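Local coordinates for protein flavin adenine dinucleotide synthase (Saccharomyces cerevisiae, PDB 2WSI) that catalyses the transfer of an adenylyl group from ATP to flavin mononucleotide, forming the coenzyme FAD and diphosphate in the last step of FAD biosynthesis, at residues 43-48 with 189-194; 105-110 with 145-150; 179-182 with 187-190. All blocks are in the same frame, centred on the assembly; numbering follows the deposited sequence.

Contact 1 of 3, residues 43-48 with 189-194; sequences SEIFVR and MRLQPL. With FAD (flavin-adenine dinucleotide), chain C.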
loop_
_atom_site.group_PDB
_atom_site.type_symbol
_atom_site.label_atom_id
_atom_site.label_comp_id
_atom_site.label_asym_id
_atom_site.label_seq_id
_atom_site.Cartn_x
_atom_site.Cartn_y
_atom_site.Cartn_z
ATOM N N SER A 43 13.978 4.781 12.919
ATOM C CA SER A 43 14.869 5.813 13.437
ATOM C C SER A 43 14.222 7.154 13.680
ATOM O O SER A 43 14.748 7.918 14.472
ATOM C CB SER A 43 16.014 6.105 12.439
ATOM O OG SER A 43 16.989 5.084 12.464
ATOM N N GLU A 44 13.154 7.488 12.954
ATOM C CA GLU A 44 12.551 8.822 13.069
ATOM C C GLU A 44 11.106 8.822 13.527
ATOM O O GLU A 44 10.642 9.800 14.089
ATOM C CB GLU A 44 12.631 9.573 11.743
ATOM C CG GLU A 44 14.022 10.073 11.405
ATOM C CD GLU A 44 14.063 10.695 10.015
ATOM O OE1 GLU A 44 13.304 11.658 9.785
ATOM O OE2 GLU A 44 14.843 10.215 9.162
ATOM N N ILE A 45 10.381 7.739 13.286
ATOM C CA ILE A 45 8.962 7.754 13.593
ATOM C C ILE A 45 8.600 7.019 14.879
ATOM O O ILE A 45 7.958 7.588 15.770
ATOM C CB ILE A 45 8.185 7.214 12.380
ATOM C CG1 ILE A 45 8.406 8.206 11.215
ATOM C CG2 ILE A 45 6.732 7.086 12.702
ATOM C CD1 ILE A 45 7.893 7.705 9.866
ATOM N N PHE A 46 8.971 5.751 14.967
ATOM C CA PHE A 46 8.607 4.962 16.133
ATOM C C PHE A 46 9.351 5.437 17.370
ATOM O O PHE A 46 8.971 5.106 18.493
ATOM C CB PHE A 46 8.873 3.473 15.918
ATOM C CG PHE A 46 8.001 2.826 14.837
ATOM C CD1 PHE A 46 6.915 3.482 14.301
ATOM C CD2 PHE A 46 8.269 1.533 14.417
ATOM C CE1 PHE A 46 6.129 2.885 13.310
ATOM C CE2 PHE A 46 7.480 0.922 13.458
ATOM C CZ PHE A 46 6.414 1.601 12.897
ATOM N N VAL A 47 10.406 6.210 17.180
ATOM C CA VAL A 47 11.142 6.719 18.339
ATOM C C VAL A 47 10.316 7.832 18.999
ATOM O O VAL A 47 10.394 8.088 20.214
ATOM C CB VAL A 47 12.522 7.213 17.872
ATOM C CG1 VAL A 47 13.110 8.225 18.838
ATOM C CG2 VAL A 47 13.450 5.989 17.653
ATOM N N ARG A 48 9.476 8.472 18.195
ATOM C CA ARG A 48 8.739 9.634 18.668
ATOM C C ARG A 48 7.269 9.365 18.984
ATOM O O ARG A 48 6.700 9.975 19.892
ATOM C CB ARG A 48 8.871 10.728 17.618
ATOM C CG ARG A 48 8.176 12.000 17.942
ATOM C CD ARG A 48 8.614 13.034 16.937
ATOM N NE ARG A 48 7.980 14.323 17.151
ATOM C CZ ARG A 48 8.144 15.356 16.335
ATOM N NH1 ARG A 48 8.907 15.227 15.242
ATOM N NH2 ARG A 48 7.523 16.491 16.588
ATOM N N MET A 189 0.363 15.016 12.340
ATOM C CA MET A 189 1.603 14.873 11.592
ATOM C C MET A 189 1.388 13.870 10.483
ATOM O O MET A 189 0.914 12.758 10.729
ATOM C CB MET A 189 2.753 14.390 12.498
ATOM C CG MET A 189 4.127 14.527 11.825
ATOM S SD MET A 189 4.670 16.281 11.689
ATOM C CE MET A 189 5.421 16.434 13.320
ATOM N N ARG A 190 1.755 14.258 9.263
ATOM C CA ARG A 190 1.757 13.321 8.144
ATOM C C ARG A 190 3.058 12.513 8.167
ATOM O O ARG A 190 4.160 13.078 8.254
ATOM C CB ARG A 190 1.628 14.071 6.811
ATOM C CG ARG A 190 0.354 14.863 6.687
ATOM C CD ARG A 190 0.250 15.520 5.288
ATOM N NE ARG A 190 0.962 16.793 5.255
ATOM C CZ ARG A 190 1.074 17.564 4.176
ATOM N NH1 ARG A 190 0.511 17.189 3.035
ATOM N NH2 ARG A 190 1.730 18.720 4.246
ATOM N N LEU A 191 2.903 11.194 8.103
ATOM C CA LEU A 191 4.017 10.264 8.058
ATOM C C LEU A 191 3.972 9.623 6.667
ATOM O O LEU A 191 3.047 8.867 6.358
ATOM C CB LEU A 191 3.860 9.174 9.137
ATOM C CG LEU A 191 3.705 9.685 10.573
ATOM C CD1 LEU A 191 3.591 8.490 11.555
ATOM C CD2 LEU A 191 4.894 10.621 10.961
ATOM N N GLN A 192 4.982 9.911 5.856
ATOM C CA GLN A 192 4.952 9.635 4.415
ATOM C C GLN A 192 6.275 8.956 4.026
ATOM O O GLN A 192 7.084 9.515 3.276
ATOM C CB GLN A 192 4.769 10.978 3.660
ATOM C CG GLN A 192 3.416 11.614 3.972
ATOM C CD GLN A 192 3.223 13.020 3.416
ATOM O OE1 GLN A 192 4.124 13.877 3.460
ATOM N NE2 GLN A 192 2.027 13.285 2.966
ATOM N N PRO A 193 6.512 7.748 4.557
ATOM C CA PRO A 193 7.813 7.103 4.362
ATOM C C PRO A 193 7.957 6.360 3.032
ATOM O O PRO A 193 9.026 5.803 2.805
ATOM C CB PRO A 193 7.897 6.097 5.522
ATOM C CG PRO A 193 6.476 6.026 6.127
ATOM C CD PRO A 193 5.581 6.921 5.342
ATOM N N LEU A 194 6.921 6.342 2.195
ATOM C CA LEU A 194 6.988 5.712 0.873
ATOM C C LEU A 194 7.320 6.718 -0.230
ATOM O O LEU A 194 7.270 6.397 -1.419
ATOM C CB LEU A 194 5.636 5.034 0.546
ATOM C CG LEU A 194 5.757 3.762 -0.299
ATOM C CD1 LEU A 194 6.420 2.668 0.486
ATOM C CD2 LEU A 194 4.390 3.271 -0.819
HETATM P PA FAD C . -4.245 9.058 -3.001
HETATM O O1A FAD C . -5.033 8.304 -4.037
HETATM O O2A FAD C . -5.083 10.129 -2.357
HETATM O O5B FAD C . -3.541 8.097 -1.901
HETATM C C5B FAD C . -2.490 8.628 -1.115
HETATM C C4B FAD C . -2.529 7.964 0.265
HETATM O O4B FAD C . -3.560 8.531 1.030
HETATM C C3B FAD C . -2.846 6.484 0.170
HETATM O O3B FAD C . -1.681 5.712 0.022
HETATM C C2B FAD C . -3.527 6.226 1.502
HETATM O O2B FAD C . -2.568 6.008 2.515
HETATM C C1B FAD C . -4.238 7.527 1.762
HETATM N N9A FAD C . -5.614 7.415 1.252
HETATM C C8A FAD C . -6.105 7.798 0.029
HETATM N N7A FAD C . -7.437 7.526 -0.013
HETATM C C5A FAD C . -7.778 6.951 1.171
HETATM C C6A FAD C . -8.969 6.467 1.670
HETATM N N6A FAD C . -10.117 6.509 0.967
HETATM N N1A FAD C . -8.982 5.966 2.939
HETATM C C2A FAD C . -7.847 5.918 3.722
HETATM N N3A FAD C . -6.653 6.366 3.205
HETATM C C4A FAD C . -6.644 6.899 1.964
HETATM N N1 FAD C . -3.095 17.527 1.028
HETATM C C2 FAD C . -2.670 18.800 1.305
HETATM O O2 FAD C . -2.555 19.626 0.399
HETATM N N3 FAD C . -2.374 19.162 2.596
HETATM C C4 FAD C . -2.506 18.257 3.627
HETATM O O4 FAD C . -2.213 18.648 4.762
HETATM C C4X FAD C . -2.940 16.957 3.352
HETATM N N5 FAD C . -3.085 16.006 4.359
HETATM C C5X FAD C . -3.506 14.724 4.065
HETATM C C6 FAD C . -3.655 13.765 5.067
HETATM C C7 FAD C . -4.113 12.484 4.744
HETATM C C7M FAD C . -4.295 11.433 5.801
HETATM C C8 FAD C . -4.400 12.170 3.422
HETATM C C8M FAD C . -4.867 10.793 3.055
HETATM C C9 FAD C . -4.240 13.121 2.431
HETATM C C9A FAD C . -3.809 14.395 2.743
HETATM N N10 FAD C . -3.677 15.330 1.736
HETATM C C10 FAD C . -3.221 16.597 2.037
HETATM C "C1'" FAD C . -3.975 14.941 0.313
HETATM C "C2'" FAD C . -2.713 14.363 -0.363
HETATM O "O2'" FAD C . -1.578 15.187 -0.233
HETATM C "C3'" FAD C . -2.921 14.054 -1.843
HETATM O "O3'" FAD C . -2.999 15.261 -2.563
HETATM C "C4'" FAD C . -4.184 13.242 -2.055
HETATM O "O4'" FAD C . -4.223 12.160 -1.148
HETATM C "C5'" FAD C . -4.226 12.677 -3.476
HETATM O "O5'" FAD C . -2.944 12.183 -3.815
HETATM P P FAD C . -2.780 10.805 -4.636
HETATM O O1P FAD C . -3.893 10.690 -5.650
HETATM O O2P FAD C . -1.382 10.699 -5.201
HETATM O O3P FAD C . -2.876 9.592 -3.605
#
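Ile45 and Leu191 slide past one another in opposite directions, each side chain reaching from its own backbone toward the other, so that they meet flank to flank. The touching groups are branch methyls: CG2 of Ile45 lies 3.6 Å from CD1 of Leu191. Ile45 turns CG1 anti to its carbonyl carbon (chi1 -65°), and the CG1 arm then runs on extended until its CD1 comes to 4.3 Å from CG of Pro193, a looser second contact on the ring of the residue that follows the strand by two. Helix 25-45 is thereby laid against strand 189-191 of the mixed sheet in the PAPS reductase-type nucleotide-binding domain, a member of the HUP clan. The strand sits between 160-162 and 178-180, and Ala160 and Val162 also pack on Leu191, while Leu69 of helix 64-87 flanks Pro193.

At the outer margin, Arg48 and Met189 cross at about a right angle. The arginine is fully extended from CG to NE and brings its exposed guanidinium to the methionine methyl, with NH2 3.9 Å from CE of Met189. The chain of Met189 bends at both chi2 and chi3 (72° and 86°), which swings this methyl out to the arginine. Between Met189 and Leu191, Arg190 points to the other side of the strand, where NH1 lies 3.3 Å from C4 of the flavin.

Contact 2 of 3, residues 105-110 with 145-150; sequences VFIDQE and ADAFRD. With FAD (flavin-adenine dinucleotide), chain C.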
loop_
_atom_site.group_PDB
_atom_site.type_symbol
_atom_site.label_atom_id
_atom_site.label_comp_id
_atom_site.label_asym_id
_atom_site.label_seq_id
_atom_site.Cartn_x
_atom_site.Cartn_y
_atom_site.Cartn_z
ATOM N N VAL A 105 -7.389 3.558 9.504
ATOM C CA VAL A 105 -8.517 4.380 9.097
ATOM C C VAL A 105 -8.746 4.221 7.610
ATOM O O VAL A 105 -7.793 4.330 6.846
ATOM C CB VAL A 105 -8.296 5.879 9.423
ATOM C CG1 VAL A 105 -6.893 6.307 9.067
ATOM C CG2 VAL A 105 -9.311 6.755 8.666
ATOM N N PHE A 106 -9.999 3.957 7.217
ATOM C CA PHE A 106 -10.371 3.808 5.820
ATOM C C PHE A 106 -11.516 4.756 5.553
ATOM O O PHE A 106 -12.555 4.672 6.212
ATOM C CB PHE A 106 -10.839 2.380 5.514
ATOM C CG PHE A 106 -11.403 2.211 4.109
ATOM C CD1 PHE A 106 -10.773 2.796 3.013
ATOM C CD2 PHE A 106 -12.555 1.461 3.895
ATOM C CE1 PHE A 106 -11.273 2.636 1.730
ATOM C CE2 PHE A 106 -13.079 1.302 2.597
ATOM C CZ PHE A 106 -12.431 1.890 1.525
ATOM N N ILE A 107 -11.346 5.657 4.594
ATOM C CA ILE A 107 -12.461 6.527 4.249
ATOM C C ILE A 107 -13.234 5.872 3.120
ATOM O O ILE A 107 -12.731 5.745 2.001
ATOM C CB ILE A 107 -12.017 7.950 3.900
ATOM C CG1 ILE A 107 -11.139 8.533 5.021
ATOM C CG2 ILE A 107 -13.254 8.841 3.661
ATOM C CD1 ILE A 107 -11.817 8.522 6.430
ATOM N N ASP A 108 -14.440 5.403 3.440
ATOM C CA ASP A 108 -15.311 4.776 2.457
ATOM C C ASP A 108 -16.221 5.833 1.847
ATOM O O ASP A 108 -16.793 6.650 2.564
ATOM C CB ASP A 108 -16.154 3.694 3.124
ATOM C CG ASP A 108 -16.814 2.759 2.127
ATOM O OD1 ASP A 108 -16.307 2.631 0.997
ATOM O OD2 ASP A 108 -17.835 2.133 2.485
ATOM N N GLN A 109 -16.374 5.803 0.524
ATOM C CA GLN A 109 -17.151 6.818 -0.183
ATOM C C GLN A 109 -18.200 6.164 -1.085
ATOM O O GLN A 109 -18.154 4.960 -1.315
ATOM C CB GLN A 109 -16.198 7.718 -0.966
ATOM C CG GLN A 109 -15.000 8.151 -0.103
ATOM C CD GLN A 109 -13.960 8.966 -0.869
ATOM O OE1 GLN A 109 -13.133 8.417 -1.604
ATOM N NE2 GLN A 109 -13.993 10.280 -0.690
ATOM N N GLU A 110 -19.155 6.945 -1.586
ATOM C CA GLU A 110 -20.230 6.370 -2.398
ATOM C C GLU A 110 -19.668 5.780 -3.679
ATOM O O GLU A 110 -20.171 4.769 -4.177
ATOM C CB GLU A 110 -21.320 7.400 -2.732
ATOM C CG GLU A 110 -22.448 7.489 -1.699
ATOM C CD GLU A 110 -23.405 6.292 -1.730
ATOM O OE1 GLU A 110 -23.404 5.517 -2.719
ATOM O OE2 GLU A 110 -24.170 6.134 -0.752
ATOM N N ALA A 145 -10.257 16.005 3.531
ATOM C CA ALA A 145 -9.987 16.862 4.670
ATOM C C ALA A 145 -11.100 16.775 5.728
ATOM O O ALA A 145 -10.815 16.720 6.927
ATOM C CB ALA A 145 -9.798 18.319 4.210
ATOM N N ASP A 146 -12.357 16.751 5.299
ATOM C CA ASP A 146 -13.462 16.753 6.259
ATOM C C ASP A 146 -13.614 15.371 6.888
ATOM O O ASP A 146 -13.883 15.242 8.081
ATOM C CB ASP A 146 -14.778 17.188 5.595
ATOM C CG ASP A 146 -14.707 18.608 5.006
ATOM O OD1 ASP A 146 -14.204 19.534 5.682
ATOM O OD2 ASP A 146 -15.160 18.790 3.856
ATOM N N ALA A 147 -13.448 14.339 6.083
ATOM C CA ALA A 147 -13.472 12.973 6.597
ATOM C C ALA A 147 -12.451 12.810 7.736
ATOM O O ALA A 147 -12.741 12.186 8.771
ATOM C CB ALA A 147 -13.179 11.979 5.473
ATOM N N PHE A 148 -11.257 13.371 7.564
ATOM C CA PHE A 148 -10.252 13.230 8.615
ATOM C C PHE A 148 -10.532 14.171 9.777
ATOM O O PHE A 148 -10.210 13.859 10.926
ATOM C CB PHE A 148 -8.827 13.374 8.065
ATOM C CG PHE A 148 -8.310 12.095 7.475
ATOM C CD1 PHE A 148 -8.564 11.781 6.149
ATOM C CD2 PHE A 148 -7.621 11.174 8.267
ATOM C CE1 PHE A 148 -8.142 10.569 5.607
ATOM C CE2 PHE A 148 -7.185 9.956 7.725
ATOM C CZ PHE A 148 -7.443 9.664 6.384
ATOM N N ARG A 149 -11.181 15.299 9.506
ATOM C CA ARG A 149 -11.509 16.193 10.607
ATOM C C ARG A 149 -12.462 15.461 11.537
ATOM O O ARG A 149 -12.297 15.515 12.754
ATOM C CB ARG A 149 -12.126 17.510 10.128
ATOM C CG ARG A 149 -12.259 18.535 11.248
ATOM C CD ARG A 149 -12.896 19.824 10.753
ATOM N NE ARG A 149 -12.493 20.105 9.376
ATOM C CZ ARG A 149 -11.341 20.670 9.033
ATOM N NH1 ARG A 149 -10.466 21.032 9.967
ATOM N NH2 ARG A 149 -11.068 20.876 7.752
ATOM N N ASP A 150 -13.437 14.755 10.963
ATOM C CA ASP A 150 -14.407 14.012 11.773
ATOM C C ASP A 150 -13.693 12.902 12.540
ATOM O O ASP A 150 -13.991 12.678 13.700
ATOM C CB ASP A 150 -15.512 13.393 10.921
ATOM C CG ASP A 150 -16.410 14.438 10.276
ATOM O OD1 ASP A 150 -16.417 15.606 10.735
ATOM O OD2 ASP A 150 -17.123 14.080 9.308
HETATM P PA FAD C . -4.245 9.058 -3.001
HETATM O O1A FAD C . -5.033 8.304 -4.037
HETATM O O2A FAD C . -5.083 10.129 -2.357
HETATM O O5B FAD C . -3.541 8.097 -1.901
HETATM C C5B FAD C . -2.490 8.628 -1.115
HETATM C C4B FAD C . -2.529 7.964 0.265
HETATM O O4B FAD C . -3.560 8.531 1.030
HETATM C C3B FAD C . -2.846 6.484 0.170
HETATM O O3B FAD C . -1.681 5.712 0.022
HETATM C C2B FAD C . -3.527 6.226 1.502
HETATM O O2B FAD C . -2.568 6.008 2.515
HETATM C C1B FAD C . -4.238 7.527 1.762
HETATM N N9A FAD C . -5.614 7.415 1.252
HETATM C C8A FAD C . -6.105 7.798 0.029
HETATM N N7A FAD C . -7.437 7.526 -0.013
HETATM C C5A FAD C . -7.778 6.951 1.171
HETATM C C6A FAD C . -8.969 6.467 1.670
HETATM N N6A FAD C . -10.117 6.509 0.967
HETATM N N1A FAD C . -8.982 5.966 2.939
HETATM C C2A FAD C . -7.847 5.918 3.722
HETATM N N3A FAD C . -6.653 6.366 3.205
HETATM C C4A FAD C . -6.644 6.899 1.964
HETATM N N1 FAD C . -3.095 17.527 1.028
HETATM C C2 FAD C . -2.670 18.800 1.305
HETATM O O2 FAD C . -2.555 19.626 0.399
HETATM N N3 FAD C . -2.374 19.162 2.596
HETATM C C4 FAD C . -2.506 18.257 3.627
HETATM O O4 FAD C . -2.213 18.648 4.762
HETATM C C4X FAD C . -2.940 16.957 3.352
HETATM N N5 FAD C . -3.085 16.006 4.359
HETATM C C5X FAD C . -3.506 14.724 4.065
HETATM C C6 FAD C . -3.655 13.765 5.067
HETATM C C7 FAD C . -4.113 12.484 4.744
HETATM C C7M FAD C . -4.295 11.433 5.801
HETATM C C8 FAD C . -4.400 12.170 3.422
HETATM C C8M FAD C . -4.867 10.793 3.055
HETATM C C9 FAD C . -4.240 13.121 2.431
HETATM C C9A FAD C . -3.809 14.395 2.743
HETATM N N10 FAD C . -3.677 15.330 1.736
HETATM C C10 FAD C . -3.221 16.597 2.037
HETATM C "C1'" FAD C . -3.975 14.941 0.313
HETATM C "C2'" FAD C . -2.713 14.363 -0.363
HETATM O "O2'" FAD C . -1.578 15.187 -0.233
HETATM C "C3'" FAD C . -2.921 14.054 -1.843
HETATM O "O3'" FAD C . -2.999 15.261 -2.563
HETATM C "C4'" FAD C . -4.184 13.242 -2.055
HETATM O "O4'" FAD C . -4.223 12.160 -1.148
HETATM C "C5'" FAD C . -4.226 12.677 -3.476
HETATM O "O5'" FAD C . -2.944 12.183 -3.815
HETATM P P FAD C . -2.780 10.805 -4.636
HETATM O O1P FAD C . -3.893 10.690 -5.650
HETATM O O2P FAD C . -1.382 10.699 -5.201
HETATM O O3P FAD C . -2.876 9.592 -3.605
#
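The Phe148 ring lies between the flavin of FAD and Ile107. One face carries the isoalloxazine methyl C7M, 3.6 Å above the ring plane and offset toward the rim; over the opposite face, also near the rim, stands CD1 of Ile107. Helix 144-154 here packs against the C-terminal end of strand 102-106, the place where nucleotides bind in the Rossmann-like alpha/beta fold of the HUP clan, to which this PAPS reductase-type domain belongs.

Ile107 and Phe148 approach at a slant, CG1 of Ile107 coming to 3.7 Å from CE1 of the ring. The CG2 branch of the same isoleucine, anti to the backbone N, reaches instead the helix surface and rests 3.6 Å from CB of Ala147. Val105, two residues earlier, brings both methyls obliquely to CE2 of Phe148, CG1 at 3.9 Å. This is wholly apolar packing, and it places one helix side chain against both the adenine-binding strand end and the flavin.

The Phe106 side chain points away from the helix, and its CD1 lies 3.6 Å from N1A of the adenine. The base itself is read by the backbone of Ile107 through two nearly straight hydrogen bonds: N donates to N1A of FAD (2.9 Å, 170°), and O accepts from N6A of FAD (2.9 Å, 171°).

Contact 3 of 3, residues 179-182 with 187-190; sequences QRTD and DFMR. With FAD (flavin-adenine dinucleotide), chain C.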
loop_
_atom_site.group_PDB
_atom_site.type_symbol
_atom_site.label_atom_id
_atom_site.label_comp_id
_atom_site.label_asym_id
_atom_site.label_seq_id
_atom_site.Cartn_x
_atom_site.Cartn_y
_atom_site.Cartn_z
ATOM N N GLN A 179 5.898 15.504 8.189
ATOM C CA GLN A 179 5.417 16.802 7.742
ATOM C C GLN A 179 4.072 17.140 8.384
ATOM O O GLN A 179 3.163 16.316 8.406
ATOM C CB GLN A 179 5.250 16.751 6.203
ATOM C CG GLN A 179 4.960 18.059 5.559
ATOM C CD GLN A 179 4.942 17.957 4.044
ATOM O OE1 GLN A 179 4.738 16.884 3.491
ATOM N NE2 GLN A 179 5.153 19.080 3.368
ATOM N N ARG A 180 3.935 18.355 8.891
ATOM C CA ARG A 180 2.651 18.835 9.404
ATOM C C ARG A 180 1.631 18.947 8.288
ATOM O O ARG A 180 1.998 19.121 7.132
ATOM C CB ARG A 180 2.819 20.198 10.077
ATOM C CG ARG A 180 3.425 20.100 11.475
ATOM C CD ARG A 180 2.433 19.455 12.454
ATOM N NE ARG A 180 3.088 19.106 13.710
ATOM C CZ ARG A 180 2.532 18.398 14.697
ATOM N NH1 ARG A 180 1.290 17.959 14.595
ATOM N NH2 ARG A 180 3.238 18.124 15.797
ATOM N N THR A 181 0.351 18.791 8.615
ATOM C CA THR A 181 -0.686 19.038 7.614
ATOM C C THR A 181 -0.726 20.518 7.334
ATOM O O THR A 181 -0.196 21.291 8.114
ATOM C CB THR A 181 -2.052 18.626 8.095
ATOM O OG1 THR A 181 -2.259 19.193 9.399
ATOM C CG2 THR A 181 -2.167 17.075 8.133
ATOM N N ASP A 182 -1.336 20.899 6.209
ATOM C CA ASP A 182 -1.500 22.313 5.857
ATOM C C ASP A 182 -2.704 22.859 6.628
ATOM O O ASP A 182 -3.380 22.110 7.345
ATOM C CB ASP A 182 -1.675 22.511 4.334
ATOM C CG ASP A 182 -0.464 22.046 3.530
ATOM O OD1 ASP A 182 0.627 22.638 3.649
ATOM O OD2 ASP A 182 -0.600 21.093 2.745
ATOM N N ASP A 187 -5.039 19.518 12.356
ATOM C CA ASP A 187 -3.636 19.376 12.741
ATOM C C ASP A 187 -3.291 17.945 13.168
ATOM O O ASP A 187 -3.793 17.445 14.157
ATOM C CB ASP A 187 -3.287 20.349 13.888
ATOM C CG ASP A 187 -1.767 20.432 14.174
ATOM O OD1 ASP A 187 -0.950 19.757 13.495
ATOM O OD2 ASP A 187 -1.376 21.191 15.096
ATOM N N PHE A 188 -2.453 17.282 12.385
ATOM C CA PHE A 188 -1.776 16.063 12.830
ATOM C C PHE A 188 -0.516 15.940 11.984
ATOM O O PHE A 188 -0.327 16.711 11.043
ATOM C CB PHE A 188 -2.646 14.802 12.679
ATOM C CG PHE A 188 -3.188 14.570 11.282
ATOM C CD1 PHE A 188 -2.428 13.939 10.319
ATOM C CD2 PHE A 188 -4.490 14.950 10.957
ATOM C CE1 PHE A 188 -2.927 13.718 9.033
ATOM C CE2 PHE A 188 -5.008 14.731 9.680
ATOM C CZ PHE A 188 -4.233 14.098 8.717
ATOM N N MET A 189 0.363 15.016 12.340
ATOM C CA MET A 189 1.603 14.873 11.592
ATOM C C MET A 189 1.388 13.870 10.483
ATOM O O MET A 189 0.914 12.758 10.729
ATOM C CB MET A 189 2.753 14.390 12.498
ATOM C CG MET A 189 4.127 14.527 11.825
ATOM S SD MET A 189 4.670 16.281 11.689
ATOM C CE MET A 189 5.421 16.434 13.320
ATOM N N ARG A 190 1.755 14.258 9.263
ATOM C CA ARG A 190 1.757 13.321 8.144
ATOM C C ARG A 190 3.058 12.513 8.167
ATOM O O ARG A 190 4.160 13.078 8.254
ATOM C CB ARG A 190 1.628 14.071 6.811
ATOM C CG ARG A 190 0.354 14.863 6.687
ATOM C CD ARG A 190 0.250 15.520 5.288
ATOM N NE ARG A 190 0.962 16.793 5.255
ATOM C CZ ARG A 190 1.074 17.564 4.176
ATOM N NH1 ARG A 190 0.511 17.189 3.035
ATOM N NH2 ARG A 190 1.730 18.720 4.246
HETATM P PA FAD C . -4.245 9.058 -3.001
HETATM O O1A FAD C . -5.033 8.304 -4.037
HETATM O O2A FAD C . -5.083 10.129 -2.357
HETATM O O5B FAD C . -3.541 8.097 -1.901
HETATM C C5B FAD C . -2.490 8.628 -1.115
HETATM C C4B FAD C . -2.529 7.964 0.265
HETATM O O4B FAD C . -3.560 8.531 1.030
HETATM C C3B FAD C . -2.846 6.484 0.170
HETATM O O3B FAD C . -1.681 5.712 0.022
HETATM C C2B FAD C . -3.527 6.226 1.502
HETATM O O2B FAD C . -2.568 6.008 2.515
HETATM C C1B FAD C . -4.238 7.527 1.762
HETATM N N9A FAD C . -5.614 7.415 1.252
HETATM C C8A FAD C . -6.105 7.798 0.029
HETATM N N7A FAD C . -7.437 7.526 -0.013
HETATM C C5A FAD C . -7.778 6.951 1.171
HETATM C C6A FAD C . -8.969 6.467 1.670
HETATM N N6A FAD C . -10.117 6.509 0.967
HETATM N N1A FAD C . -8.982 5.966 2.939
HETATM C C2A FAD C . -7.847 5.918 3.722
HETATM N N3A FAD C . -6.653 6.366 3.205
HETATM C C4A FAD C . -6.644 6.899 1.964
HETATM N N1 FAD C . -3.095 17.527 1.028
HETATM C C2 FAD C . -2.670 18.800 1.305
HETATM O O2 FAD C . -2.555 19.626 0.399
HETATM N N3 FAD C . -2.374 19.162 2.596
HETATM C C4 FAD C . -2.506 18.257 3.627
HETATM O O4 FAD C . -2.213 18.648 4.762
HETATM C C4X FAD C . -2.940 16.957 3.352
HETATM N N5 FAD C . -3.085 16.006 4.359
HETATM C C5X FAD C . -3.506 14.724 4.065
HETATM C C6 FAD C . -3.655 13.765 5.067
HETATM C C7 FAD C . -4.113 12.484 4.744
HETATM C C7M FAD C . -4.295 11.433 5.801
HETATM C C8 FAD C . -4.400 12.170 3.422
HETATM C C8M FAD C . -4.867 10.793 3.055
HETATM C C9 FAD C . -4.240 13.121 2.431
HETATM C C9A FAD C . -3.809 14.395 2.743
HETATM N N10 FAD C . -3.677 15.330 1.736
HETATM C C10 FAD C . -3.221 16.597 2.037
HETATM C "C1'" FAD C . -3.975 14.941 0.313
HETATM C "C2'" FAD C . -2.713 14.363 -0.363
HETATM O "O2'" FAD C . -1.578 15.187 -0.233
HETATM C "C3'" FAD C . -2.921 14.054 -1.843
HETATM O "O3'" FAD C . -2.999 15.261 -2.563
HETATM C "C4'" FAD C . -4.184 13.242 -2.055
HETATM O "O4'" FAD C . -4.223 12.160 -1.148
HETATM C "C5'" FAD C . -4.226 12.677 -3.476
HETATM O "O5'" FAD C . -2.944 12.183 -3.815
HETATM P P FAD C . -2.780 10.805 -4.636
HETATM O O1P FAD C . -3.893 10.690 -5.650
HETATM O O2P FAD C . -1.382 10.699 -5.201
HETATM O O3P FAD C . -2.876 9.592 -3.605
HETATM O O HOH W 1 -1.476 21.257 10.869
HETATM O O HOH W 2 0.826 19.128 0.811
#
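A bend at chi3 (-85°) turns the guanidinium of Arg190 back across the hairpin to Arg180, while Gln179, with CG anti to its backbone N and the chain extended beyond, runs alongside it. Strands 178-180 and 189-191 form this antiparallel beta hairpin at the edge of the sheet. Gln179 and Arg190 are its hydrogen-bonded pair, joined by Gln179 N to Arg190 O at 3.0 Å and by the return bond from Arg190 N; Arg180 and Met189 follow as a non-hydrogen-bonded pair, and Thr181 N donates to Phe188 O.

Arg190 grips one carbonyl oxygen side-on: NH2 lies 2.9 Å from Arg180 O, and NE donates to the same atom from above the carbonyl plane. The guanidinium is sandwiched, with the amide of Gln179 stacked at 23° on one face and FAD O4 over the centre of the other. Lys176 N and Ala174 O hold that amide in turn. The stack holds the tilt of the guanidinium plane, and the two bonds to Arg180 O fix its turn within that plane.

Across the turn, CG2 of Thr181 makes a CH-pi contact 3.7 Å from the centroid of the Phe188 ring, whose edge faces C6 of the flavin. On the sheet face that carries Arg180 and Met189, opposite that of Gln179 and Arg190, the methionine methyl CE lies over one face of the Arg180 guanidinium, and NH1 of Arg180 forms a salt bridge with OD1 of Asp187 through a weak hydrogen bond. Asp182 binds the pyrimidine edge of the flavin: its N donates to FAD O4 (2.8 Å), and FAD N3 donates to its OD2 at 2.6 Å.

How the contacts relate
After helix 3-18 the chain runs through helix 25-45, whose end opens contact 1; after 140 intervening residues strand 189-191 closes that long loop. Contact 2 is nested inside it, opening at the end of strand 102-106 and closing on helix 144-154. Contact 3 follows in series, a short hairpin that finishes on the same strand as contact 1, sharing Met189 and Arg190 with it. All three reach the one mixed sheet: contacts 1 and 3 both on strand 189-191, which contact 3 pairs with edge strand 178-180; contact 2 on strand 102-106, three places away, its centre about 21 Å from that of contact 1. FAD bridges them, its adenine at contact 2 and its flavin ring reaching all three.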